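Local coordinates for protein putative Type I topoisomerase (PDB 3M4A) that binds DNA and, as a type IB topoisomerase, probably relaxes it by nicking and rejoining one strand without ATP, at residues G243-Q254 with V266-D277. Sequence-based numbering, arbitrary orientation.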
ATOM      1  N   GLY A 243       2.169  -5.580  -6.601  1.00  4.47           N
ATOM      2  CA  GLY A 243       2.761  -6.525  -7.549  1.00  5.09           C
ATOM      3  C   GLY A 243       1.803  -7.608  -8.031  1.00  4.28           C
ATOM      4  O   GLY A 243       1.739  -7.902  -9.215  1.00  4.82           O
ATOM      5  N   THR A 244       1.041  -8.167  -7.094  1.00  4.36           N
ATOM      6  CA  THR A 244       0.036  -9.183  -7.378  1.00  4.67           C
ATOM      7  C   THR A 244      -1.093  -8.592  -8.252  1.00  3.53           C
ATOM      8  O   THR A 244      -1.508  -9.213  -9.236  1.00  3.90           O
ATOM      9  CB  THR A 244      -0.518  -9.782  -6.085  1.00  4.96           C
ATOM     10  OG1 THR A 244       0.545 -10.428  -5.370  1.00  4.97           O
ATOM     11  CG2 THR A 244      -1.648 -10.791  -6.356  1.00  4.27           C
ATOM     12  N   LEU A 245      -1.531  -7.373  -7.909  1.00  4.18           N
ATOM     13  CA  LEU A 245      -2.571  -6.670  -8.665  1.00  4.71           C
ATOM     14  C   LEU A 245      -2.113  -6.414 -10.105  1.00  4.48           C
ATOM     15  O   LEU A 245      -2.831  -6.718 -11.056  1.00  4.76           O
ATOM     16  CB  LEU A 245      -2.946  -5.367  -7.971  1.00  4.89           C
ATOM     17  CG  LEU A 245      -3.979  -4.512  -8.697  1.00  4.98           C
ATOM     18  CD1 LEU A 245      -5.334  -5.214  -8.754  1.00  6.46           C
ATOM     19  CD2 LEU A 245      -4.098  -3.123  -8.073  1.00  6.77           C
ATOM     20  N   LEU A 246      -0.906  -5.856 -10.254  1.00  4.80           N
ATOM     21  CA  LEU A 246      -0.357  -5.565 -11.587  1.00  4.85           C
ATOM     22  C   LEU A 246      -0.244  -6.840 -12.429  1.00  4.84           C
ATOM     23  O   LEU A 246      -0.619  -6.850 -13.595  1.00  4.37           O
ATOM     24  CB  LEU A 246       0.994  -4.831 -11.491  1.00  4.79           C
ATOM     25  CG  LEU A 246       1.525  -4.211 -12.779  1.00  6.53           C
ATOM     26  CD1 LEU A 246       0.649  -3.073 -13.227  1.00  7.46           C
ATOM     27  CD2 LEU A 246       2.948  -3.724 -12.583  1.00  7.84           C
ATOM     28  N   ALA A 247       0.242  -7.917 -11.817  1.00  4.50           N
ATOM     29  CA  ALA A 247       0.292  -9.218 -12.476  1.00  5.10           C
ATOM     30  C   ALA A 247      -1.101  -9.684 -12.909  1.00  4.74           C
ATOM     31  O   ALA A 247      -1.301 -10.116 -14.050  1.00  4.88           O
ATOM     32  CB  ALA A 247       0.956 -10.247 -11.573  1.00  5.38           C
ATOM     33  N   ALA A 248      -2.071  -9.570 -12.013  1.00  4.51           N
ATOM     34  CA  ALA A 248      -3.425 -10.027 -12.323  1.00  5.09           C
ATOM     35  C   ALA A 248      -4.055  -9.211 -13.464  1.00  5.04           C
ATOM     36  O   ALA A 248      -4.716  -9.756 -14.354  1.00  5.24           O
ATOM     37  CB  ALA A 248      -4.292  -9.969 -11.064  1.00  3.98           C
ATOM     38  N   GLU A 249      -3.839  -7.902 -13.438  1.00  5.08           N
ATOM     39  CA  GLU A 249      -4.316  -7.006 -14.509  1.00  6.43           C
ATOM     40  C   GLU A 249      -3.683  -7.346 -15.834  1.00  6.14           C
ATOM     41  O   GLU A 249      -4.366  -7.440 -16.860  1.00  6.63           O
ATOM     42  CB  GLU A 249      -3.972  -5.563 -14.161  1.00  6.27           C
ATOM     43  CG  GLU A 249      -4.823  -4.976 -13.085  1.00  5.91           C
ATOM     44  CD  GLU A 249      -4.392  -3.575 -12.663  1.00  8.87           C
ATOM     45  OE1 GLU A 249      -3.189  -3.218 -12.792  1.00 13.31           O
ATOM     46  OE2 GLU A 249      -5.264  -2.836 -12.196  1.00 11.98           O
ATOM     47  N   TYR A 250      -2.370  -7.535 -15.797  1.00  6.85           N
ATOM     48  CA  TYR A 250      -1.608  -7.920 -16.974  1.00  6.99           C
ATOM     49  C   TYR A 250      -2.168  -9.200 -17.571  1.00  7.06           C
ATOM     50  O   TYR A 250      -2.462  -9.246 -18.741  1.00  6.64           O
ATOM     51  CB  TYR A 250      -0.146  -8.092 -16.615  1.00  8.41           C
ATOM     52  CG  TYR A 250       0.796  -8.333 -17.767  1.00  8.59           C
ATOM     53  CD1 TYR A 250       1.365  -7.261 -18.465  1.00 11.04           C
ATOM     54  CD2 TYR A 250       1.153  -9.614 -18.128  1.00 10.96           C
ATOM     55  CE1 TYR A 250       2.251  -7.470 -19.503  1.00 12.40           C
ATOM     56  CE2 TYR A 250       2.057  -9.838 -19.173  1.00 10.45           C
ATOM     57  CZ  TYR A 250       2.592  -8.748 -19.854  1.00 10.79           C
ATOM     58  OH  TYR A 250       3.491  -8.965 -20.888  1.00 13.11           O
ATOM     59  N   LEU A 251      -2.328 -10.239 -16.763  1.00  7.13           N
ATOM     60  CA  LEU A 251      -2.830 -11.503 -17.291  1.00  7.62           C
ATOM     61  C   LEU A 251      -4.255 -11.380 -17.859  1.00  7.49           C
ATOM     62  O   LEU A 251      -4.579 -11.951 -18.912  1.00  7.33           O
ATOM     63  CB  LEU A 251      -2.736 -12.587 -16.211  1.00  7.07           C
ATOM     64  CG  LEU A 251      -1.310 -12.966 -15.787  1.00  8.48           C
ATOM     65  CD1 LEU A 251      -1.296 -13.863 -14.552  1.00 10.15           C
ATOM     66  CD2 LEU A 251      -0.550 -13.628 -16.951  1.00  8.18           C
ATOM     67  N   ALA A 252      -5.113 -10.618 -17.188  1.00  7.43           N
ATOM     68  CA  ALA A 252      -6.488 -10.418 -17.659  1.00  7.86           C
ATOM     69  C   ALA A 252      -6.484  -9.723 -19.022  1.00  7.98           C
ATOM     70  O   ALA A 252      -7.267 -10.057 -19.930  1.00  8.97           O
ATOM     71  CB  ALA A 252      -7.282  -9.609 -16.648  1.00  7.76           C
ATOM     72  N   GLN A 253      -5.575  -8.769 -19.174  1.00  7.75           N
ATOM     73  CA  GLN A 253      -5.487  -7.987 -20.392  1.00  7.87           C
ATOM     74  C   GLN A 253      -4.847  -8.755 -21.537  1.00  8.63           C
ATOM     75  O   GLN A 253      -5.331  -8.697 -22.681  1.00  8.61           O
ATOM     76  CB  GLN A 253      -4.759  -6.680 -20.090  1.00  7.70           C
ATOM     77  CG  GLN A 253      -5.643  -5.797 -19.255  1.00  7.72           C
ATOM     78  CD  GLN A 253      -4.911  -4.654 -18.593  1.00  7.01           C
ATOM     79  OE1 GLN A 253      -3.836  -4.226 -19.038  1.00  6.85           O
ATOM     80  NE2 GLN A 253      -5.502  -4.141 -17.529  1.00  8.12           N
ATOM     81  N   GLN A 254      -3.792  -9.509 -21.238  1.00  8.95           N
ATOM     82  CA  GLN A 254      -3.159 -10.367 -22.249  1.00  9.53           C
ATOM     83  C   GLN A 254      -4.152 -11.419 -22.721  1.00  9.66           C
ATOM     84  O   GLN A 254      -4.296 -11.654 -23.924  1.00  9.40           O
ATOM     85  CB  GLN A 254      -1.900 -11.043 -21.696  1.00  9.96           C
ATOM     86  CG  GLN A 254      -0.766 -10.084 -21.307  1.00 10.41           C
ATOM     87  CD  GLN A 254      -0.503  -9.022 -22.361  1.00 10.70           C
ATOM     88  OE1 GLN A 254      -0.181  -9.337 -23.517  1.00 10.07           O
ATOM     89  NE2 GLN A 254      -0.672  -7.757 -21.986  1.00  8.93           N
ATOM     90  N   VAL A 266       3.316 -16.754 -21.156  1.00 15.95           N
ATOM     91  CA  VAL A 266       2.702 -15.477 -20.767  1.00 15.01           C
ATOM     92  C   VAL A 266       3.093 -15.142 -19.323  1.00 14.16           C
ATOM     93  O   VAL A 266       3.381 -13.978 -18.994  1.00 13.19           O
ATOM     94  CB  VAL A 266       1.156 -15.484 -20.910  1.00 14.64           C
ATOM     95  CG1 VAL A 266       0.563 -14.118 -20.491  1.00 14.16           C
ATOM     96  CG2 VAL A 266       0.731 -15.834 -22.346  1.00 15.54           C
ATOM     97  N   LEU A 267       3.113 -16.156 -18.467  1.00 13.72           N
ATOM     98  CA  LEU A 267       3.528 -15.967 -17.077  1.00 13.61           C
ATOM     99  C   LEU A 267       4.960 -15.438 -16.989  1.00 13.43           C
ATOM    100  O   LEU A 267       5.246 -14.582 -16.161  1.00 13.21           O
ATOM    101  CB  LEU A 267       3.378 -17.257 -16.273  1.00 13.58           C
ATOM    102  CG  LEU A 267       1.953 -17.768 -16.050  1.00 12.91           C
ATOM    103  CD1 LEU A 267       1.990 -19.002 -15.164  1.00 14.88           C
ATOM    104  CD2 LEU A 267       1.054 -16.688 -15.433  1.00 11.33           C
ATOM    105  N   VAL A 268       5.858 -15.943 -17.837  1.00 13.25           N
ATOM    106  CA  VAL A 268       7.239 -15.419 -17.887  1.00 13.63           C
ATOM    107  C   VAL A 268       7.241 -13.927 -18.216  1.00 13.38           C
ATOM    108  O   VAL A 268       7.886 -13.144 -17.514  1.00 13.60           O
ATOM    109  CB  VAL A 268       8.119 -16.197 -18.914  1.00 13.88           C
ATOM    110  CG1 VAL A 268       9.461 -15.490 -19.148  1.00 14.51           C
ATOM    111  CG2 VAL A 268       8.333 -17.617 -18.435  1.00 14.74           C
ATOM    112  N   ASP A 269       6.506 -13.529 -19.249  1.00 13.17           N
ATOM    113  CA  ASP A 269       6.408 -12.119 -19.640  1.00 13.16           C
ATOM    114  C   ASP A 269       5.832 -11.259 -18.514  1.00 12.69           C
ATOM    115  O   ASP A 269       6.286 -10.136 -18.282  1.00 12.44           O
ATOM    116  CB  ASP A 269       5.527 -11.950 -20.874  1.00 14.04           C
ATOM    117  CG  ASP A 269       6.186 -12.445 -22.148  1.00 16.45           C
ATOM    118  OD1 ASP A 269       7.435 -12.523 -22.207  1.00 20.01           O
ATOM    119  OD2 ASP A 269       5.441 -12.725 -23.105  1.00 20.67           O
ATOM    120  N   CYS A 270       4.820 -11.794 -17.840  1.00 11.75           N
ATOM    121  CA  CYS A 270       4.176 -11.116 -16.713  1.00 11.55           C
ATOM    122  C   CYS A 270       5.165 -10.842 -15.583  1.00 11.37           C
ATOM    123  O   CYS A 270       5.264  -9.704 -15.113  1.00 10.75           O
ATOM    124  CB  CYS A 270       3.000 -11.957 -16.216  1.00 11.22           C
ATOM    125  SG  CYS A 270       2.157 -11.355 -14.745  1.00 10.69           S
ATOM    126  N   VAL A 271       5.910 -11.870 -15.170  1.00 11.00           N
ATOM    127  CA  VAL A 271       6.895 -11.731 -14.106  1.00 11.10           C
ATOM    128  C   VAL A 271       7.937 -10.676 -14.456  1.00 11.18           C
ATOM    129  O   VAL A 271       8.308  -9.879 -13.608  1.00 11.26           O
ATOM    130  CB  VAL A 271       7.582 -13.083 -13.751  1.00 11.32           C
ATOM    131  CG1 VAL A 271       8.746 -12.873 -12.777  1.00 11.56           C
ATOM    132  CG2 VAL A 271       6.558 -14.044 -13.154  1.00 10.20           C
ATOM    133  N   LYS A 272       8.387 -10.672 -15.705  1.00 11.58           N
ATOM    134  CA  LYS A 272       9.395  -9.704 -16.124  0.50 11.62           C
ATOM    135  C   LYS A 272       8.842  -8.270 -16.140  1.00 11.53           C
ATOM    136  O   LYS A 272       9.556  -7.332 -15.791  1.00 11.60           O
ATOM    137  CB  LYS A 272      10.015 -10.127 -17.461  0.50 12.11           C
ATOM    138  CG  LYS A 272      10.722 -11.478 -17.353  0.50 12.35           C
ATOM    139  CD  LYS A 272      11.680 -11.763 -18.496  0.50 13.01           C
ATOM    140  CE  LYS A 272      10.944 -11.938 -19.811  0.50 13.63           C
ATOM    141  NZ  LYS A 272      11.759 -12.681 -20.812  0.50 14.08           N
ATOM    142  N   PHE A 273       7.566  -8.112 -16.493  1.00 11.04           N
ATOM    143  CA  PHE A 273       6.922  -6.790 -16.516  1.00 10.67           C
ATOM    144  C   PHE A 273       6.792  -6.249 -15.098  1.00  9.65           C
ATOM    145  O   PHE A 273       7.143  -5.109 -14.827  1.00  9.84           O
ATOM    146  CB  PHE A 273       5.544  -6.873 -17.191  1.00 11.00           C
ATOM    147  CG  PHE A 273       4.964  -5.545 -17.575  1.00 11.25           C
ATOM    148  CD1 PHE A 273       4.948  -5.134 -18.901  1.00 11.63           C
ATOM    149  CD2 PHE A 273       4.396  -4.705 -16.614  1.00 12.34           C
ATOM    150  CE1 PHE A 273       4.414  -3.914 -19.261  1.00 11.60           C
ATOM    151  CE2 PHE A 273       3.843  -3.470 -16.969  1.00 12.39           C
ATOM    152  CZ  PHE A 273       3.865  -3.070 -18.297  1.00 12.77           C
ATOM    153  N   VAL A 274       6.278  -7.076 -14.195  1.00  8.91           N
ATOM    154  CA  VAL A 274       6.112  -6.659 -12.805  1.00  8.69           C
ATOM    155  C   VAL A 274       7.482  -6.437 -12.142  1.00  8.66           C
ATOM    156  O   VAL A 274       7.648  -5.534 -11.313  1.00  8.21           O
ATOM    157  CB  VAL A 274       5.246  -7.680 -12.022  1.00  7.82           C
ATOM    158  CG1 VAL A 274       5.144  -7.308 -10.533  1.00  6.13           C
ATOM    159  CG2 VAL A 274       3.868  -7.773 -12.652  1.00  8.97           C
ATOM    160  N   ALA A 275       8.458  -7.275 -12.499  1.00  9.48           N
ATOM    161  CA  ALA A 275       9.818  -7.150 -11.977  1.00  9.61           C
ATOM    162  C   ALA A 275      10.402  -5.788 -12.320  1.00  9.75           C
ATOM    163  O   ALA A 275      11.033  -5.156 -11.478  1.00 10.16           O
ATOM    164  CB  ALA A 275      10.709  -8.258 -12.534  1.00  9.99           C
ATOM    165  N   ASP A 276      10.176  -5.347 -13.550  1.00  9.64           N
ATOM    166  CA  ASP A 276      10.615  -4.032 -13.987  1.00 10.72           C
ATOM    167  C   ASP A 276       9.916  -2.906 -13.219  1.00 10.50           C
ATOM    168  O   ASP A 276      10.540  -1.935 -12.801  1.00 12.24           O
ATOM    169  CB  ASP A 276      10.380  -3.873 -15.483  1.00 11.62           C
ATOM    170  CG  ASP A 276      11.152  -2.721 -16.054  1.00 15.70           C
ATOM    171  OD1 ASP A 276      12.393  -2.837 -16.158  1.00 21.57           O
ATOM    172  OD2 ASP A 276      10.517  -1.702 -16.369  1.00 22.14           O
ATOM    173  N   ASP A 277       8.608  -3.032 -13.036  1.00  9.76           N
ATOM    174  CA  ASP A 277       7.872  -2.087 -12.214  1.00  9.56           C
ATOM    175  C   ASP A 277       8.428  -1.989 -10.789  1.00  9.62           C
ATOM    176  O   ASP A 277       8.598  -0.892 -10.261  1.00  9.38           O
ATOM    177  CB  ASP A 277       6.398  -2.494 -12.201  1.00  9.02           C
ATOM    178  CG  ASP A 277       5.555  -1.549 -11.418  1.00 10.74           C
ATOM    179  OD1 ASP A 277       4.948  -0.632 -12.022  1.00 11.41           O
ATOM    180  OD2 ASP A 277       5.544  -1.713 -10.181  1.00 10.13           O
TER
HETATM  181  O   HOH W   1       2.710 -11.874 -22.544  1.00 31.42           O
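Tyr-250 enters helix 266-277 as a single knob into a hole made by Val-266, Asp-269, Cys-270 and Phe-273, between two helix segments whose directions differ by 138° (axes 9.5 Å apart). With its CG anti to the backbone N (chi1 -173°), the ring reaches across so that CD2 lies 3.5 Å from Cys-270 CB. CE1 comes to 3.6 Å from Phe-273 CD1, and CD1 lies over one face of the Phe-273 ring, toward its rim; the pair is oblique, planes at 39°. An alanine here would probably leave the hole between Cys-270 and Phe-273 unfilled and that ring face without its partner. A water donates to Asp-269 OD2, also salt-bridged to Lys-265, and is only weakly bonded to Tyr-250 OH.

Small residues bring the backbones near: Ala-247 CB touches Cys-270 SG at 3.6 Å, and Val-274 CG1 rests 3.7 Å from Gly-243 O. Among the branched chains, Leu-251 CD2 meets Val-266 CG1 at 3.7 Å, while Leu-246 CD2 lies against the carboxylate carbon of Asp-277, whose OD2 is paired with Arg-135.

The helical hairpin of helices 235-254 and 260-278 belongs to the catalytic-core region. Helices 282-289 and 292-299 pack against Leu-267 and Val-271, and helix 323-337 covers Thr-244 and Leu-245.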